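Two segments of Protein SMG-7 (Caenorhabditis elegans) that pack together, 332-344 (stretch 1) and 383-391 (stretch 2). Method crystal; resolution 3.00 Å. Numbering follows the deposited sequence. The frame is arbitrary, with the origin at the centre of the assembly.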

# COMPACT_ATOMS: atom_id res chain seq x y z
N ILE B 332 -11.14 -43.34 26.83
CA ILE B 332 -9.93 -43.78 26.15
C ILE B 332 -8.67 -43.30 26.88
O ILE B 332 -7.58 -43.30 26.31
CB ILE B 332 -9.89 -43.31 24.69
CG1 ILE B 332 -9.79 -41.78 24.62
CG2 ILE B 332 -11.11 -43.80 23.93
CD1 ILE B 332 -9.63 -41.24 23.21
N GLU B 333 -8.84 -42.89 28.13
CA GLU B 333 -7.75 -42.35 28.93
C GLU B 333 -6.58 -43.32 29.08
O GLU B 333 -5.43 -42.96 28.85
CB GLU B 333 -8.25 -41.93 30.32
CG GLU B 333 -9.37 -40.91 30.30
CD GLU B 333 -10.73 -41.51 30.61
OE1 GLU B 333 -10.88 -42.74 30.46
OE2 GLU B 333 -11.64 -40.76 31.01
N ASP B 334 -6.89 -44.55 29.47
CA ASP B 334 -5.86 -45.55 29.75
C ASP B 334 -5.06 -45.93 28.50
O ASP B 334 -3.85 -46.11 28.56
CB ASP B 334 -6.49 -46.80 30.37
CG ASP B 334 -5.46 -47.80 30.86
OD1 ASP B 334 -4.30 -47.40 31.07
OD2 ASP B 334 -5.82 -48.98 31.05
N GLN B 335 -5.76 -46.05 27.38
CA GLN B 335 -5.14 -46.48 26.13
C GLN B 335 -4.12 -45.47 25.61
O GLN B 335 -3.10 -45.84 25.04
CB GLN B 335 -6.22 -46.70 25.07
CG GLN B 335 -7.41 -47.50 25.57
CD GLN B 335 -8.46 -47.70 24.49
OE1 GLN B 335 -8.27 -47.30 23.34
NE2 GLN B 335 -9.58 -48.31 24.86
N THR B 336 -4.41 -44.19 25.80
CA THR B 336 -3.59 -43.12 25.25
C THR B 336 -2.57 -42.57 26.25
O THR B 336 -1.84 -41.64 25.94
CB THR B 336 -4.46 -41.94 24.77
OG1 THR B 336 -5.34 -41.53 25.83
CG2 THR B 336 -5.30 -42.35 23.57
N GLU B 337 -2.53 -43.16 27.44
CA GLU B 337 -1.72 -42.64 28.54
C GLU B 337 -0.22 -42.53 28.23
O GLU B 337 0.40 -41.50 28.50
CB GLU B 337 -1.94 -43.47 29.81
CG GLU B 337 -1.36 -42.85 31.07
CD GLU B 337 0.09 -43.24 31.31
OE1 GLU B 337 0.41 -44.44 31.19
OE2 GLU B 337 0.90 -42.34 31.61
N ASP B 338 0.35 -43.59 27.67
CA ASP B 338 1.79 -43.63 27.39
C ASP B 338 2.22 -42.54 26.41
O ASP B 338 3.17 -41.78 26.66
CB ASP B 338 2.19 -45.01 26.86
CG ASP B 338 1.81 -46.13 27.81
OD1 ASP B 338 1.67 -45.86 29.02
OD2 ASP B 338 1.66 -47.28 27.35
N GLU B 339 1.50 -42.47 25.29
CA GLU B 339 1.77 -41.48 24.26
C GLU B 339 1.65 -40.07 24.82
O GLU B 339 2.47 -39.20 24.52
CB GLU B 339 0.79 -41.67 23.09
CG GLU B 339 0.66 -43.12 22.64
CD GLU B 339 -0.12 -43.25 21.35
OE1 GLU B 339 -0.38 -42.22 20.71
OE2 GLU B 339 -0.48 -44.39 20.99
N VAL B 340 0.63 -39.86 25.64
CA VAL B 340 0.42 -38.57 26.30
C VAL B 340 1.60 -38.21 27.19
O VAL B 340 2.07 -37.07 27.18
CB VAL B 340 -0.89 -38.56 27.12
CG1 VAL B 340 -0.92 -37.38 28.08
CG2 VAL B 340 -2.09 -38.52 26.19
N THR B 341 2.10 -39.19 27.95
CA THR B 341 3.25 -38.96 28.82
C THR B 341 4.49 -38.56 28.03
O THR B 341 5.19 -37.61 28.39
CB THR B 341 3.56 -40.19 29.68
OG1 THR B 341 2.68 -41.27 29.32
CG2 THR B 341 3.38 -39.88 31.16
N SER B 342 4.76 -39.30 26.96
CA SER B 342 5.92 -39.00 26.11
C SER B 342 5.83 -37.61 25.48
O SER B 342 6.78 -36.83 25.53
CB SER B 342 6.07 -40.06 25.02
OG SER B 342 4.93 -40.09 24.18
N ILE B 343 4.68 -37.32 24.88
CA ILE B 343 4.46 -36.02 24.25
C ILE B 343 4.59 -34.89 25.27
O ILE B 343 5.20 -33.85 24.98
CB ILE B 343 3.09 -35.96 23.54
CG1 ILE B 343 3.05 -36.95 22.38
CG2 ILE B 343 2.81 -34.55 23.03
CD1 ILE B 343 1.76 -36.90 21.56
N CYS B 344 4.04 -35.09 26.46
CA CYS B 344 4.13 -34.12 27.54
C CYS B 344 5.57 -33.87 27.97
O CYS B 344 5.96 -32.72 28.23
CB CYS B 344 3.30 -34.56 28.75
SG CYS B 344 1.52 -34.34 28.56
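Stretch 2 (383-391) KLVEIEDED

Stretch 2 is helical from Lys383 to Asp389, the last turns of a helix that begins earlier in the chain; Glu390 is the first residue to leave helical phi/psi. It runs nearly antiparallel to helix 337-344 of stretch 1, which continues later in the chain, with a signed crossing angle of -157° and a closest axial approach of 10.1 Å. Residues 333-335 have helical phi/psi without the regular bonds. The register therefore runs in opposite senses: Val340 CA lies 6.9 Å from Leu384 CA, and Glu333 CA, ahead of the regular helix, lies 5.7 Å from Glu388 CA.

Leu384 (chi1 m, chi2 t) points toward stretch 1 and fills the apolar end of the contact. Leu384 CD2 meets Val340 CG2 at 4.3 Å, Leu384 CD1 meets Ile343 CG2 at 4.3 Å, and Leu384 CB lies 3.7 Å from Cys344 SG. The same sulfur, Cys344 SG, reaches Val385 CG2 at 3.8 Å.

One turn on, Glu388 (chi1 t, chi2 p) starts sideways, but its end comes nearer, its carboxylate reaching Glu333 and Glu337. Glu388 OE1 and OE2 each lie 2.9 Å from Glu333 O; these are pairs of acceptors, not hydrogen bonds. Glu388 OE2 also lies 3.5 Å from Glu337 CG. Val340 CG1 packs 4.4 Å from Glu388 CB. Beyond the helix, Asp391 CB approaches Glu333 CB at 4.3 Å. Together the stretches bury 451 Å², with no hydrogen bond across the stretches among the atoms modelled.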

# COMPACT_ATOMS: atom_id res chain seq x y z
N LYS B 383 -2.65 -28.97 29.94
CA LYS B 383 -3.97 -29.36 29.46
C LYS B 383 -4.06 -30.87 29.22
O LYS B 383 -5.01 -31.52 29.65
CB LYS B 383 -4.32 -28.60 28.18
N LEU B 384 -3.06 -31.41 28.53
CA LEU B 384 -2.99 -32.85 28.28
C LEU B 384 -2.96 -33.65 29.58
O LEU B 384 -3.70 -34.63 29.76
CB LEU B 384 -1.77 -33.19 27.43
CG LEU B 384 -1.93 -33.16 25.91
CD1 LEU B 384 -0.58 -33.11 25.23
CD2 LEU B 384 -2.71 -34.38 25.45
N VAL B 385 -2.08 -33.22 30.49
CA VAL B 385 -1.96 -33.82 31.81
C VAL B 385 -3.30 -33.79 32.54
O VAL B 385 -3.67 -34.74 33.21
CB VAL B 385 -0.88 -33.11 32.65
CG1 VAL B 385 -0.94 -33.57 34.10
CG2 VAL B 385 0.49 -33.37 32.07
N GLU B 386 -4.03 -32.68 32.39
CA GLU B 386 -5.35 -32.57 33.00
C GLU B 386 -6.34 -33.56 32.41
O GLU B 386 -7.13 -34.16 33.15
CB GLU B 386 -5.89 -31.15 32.87
CG GLU B 386 -5.36 -30.19 33.92
CD GLU B 386 -6.20 -28.94 34.03
OE1 GLU B 386 -7.41 -29.01 33.75
OE2 GLU B 386 -5.64 -27.88 34.39
N ILE B 387 -6.30 -33.73 31.09
CA ILE B 387 -7.19 -34.68 30.42
C ILE B 387 -6.93 -36.11 30.87
O ILE B 387 -7.88 -36.88 31.08
CB ILE B 387 -7.05 -34.58 28.89
CG1 ILE B 387 -7.40 -33.17 28.41
CG2 ILE B 387 -7.93 -35.61 28.20
CD1 ILE B 387 -8.80 -32.75 28.78
N GLU B 388 -5.66 -36.47 31.03
CA GLU B 388 -5.33 -37.82 31.47
C GLU B 388 -5.64 -38.02 32.95
O GLU B 388 -6.04 -39.10 33.37
CB GLU B 388 -3.85 -38.12 31.22
CG GLU B 388 -3.44 -39.54 31.57
CD GLU B 388 -4.17 -40.58 30.74
OE1 GLU B 388 -4.29 -40.37 29.52
OE2 GLU B 388 -4.63 -41.59 31.31
N ASP B 389 -5.45 -36.96 33.74
CA ASP B 389 -5.55 -37.02 35.19
C ASP B 389 -6.95 -37.38 35.67
O ASP B 389 -7.11 -38.14 36.63
CB ASP B 389 -5.11 -35.69 35.81
CG ASP B 389 -4.60 -35.84 37.23
OD1 ASP B 389 -5.16 -36.66 37.99
OD2 ASP B 389 -3.63 -35.14 37.59
N GLU B 390 -7.96 -36.82 35.01
CA GLU B 390 -9.35 -37.05 35.39
C GLU B 390 -9.78 -38.49 35.13
O GLU B 390 -10.56 -38.76 34.21
CB GLU B 390 -10.27 -36.09 34.64
N ASP B 391 -9.27 -39.42 35.93
CA ASP B 391 -9.59 -40.84 35.78
C ASP B 391 -9.27 -41.62 37.05
O ASP B 391 -8.11 -41.90 37.34
CB ASP B 391 -8.84 -41.44 34.59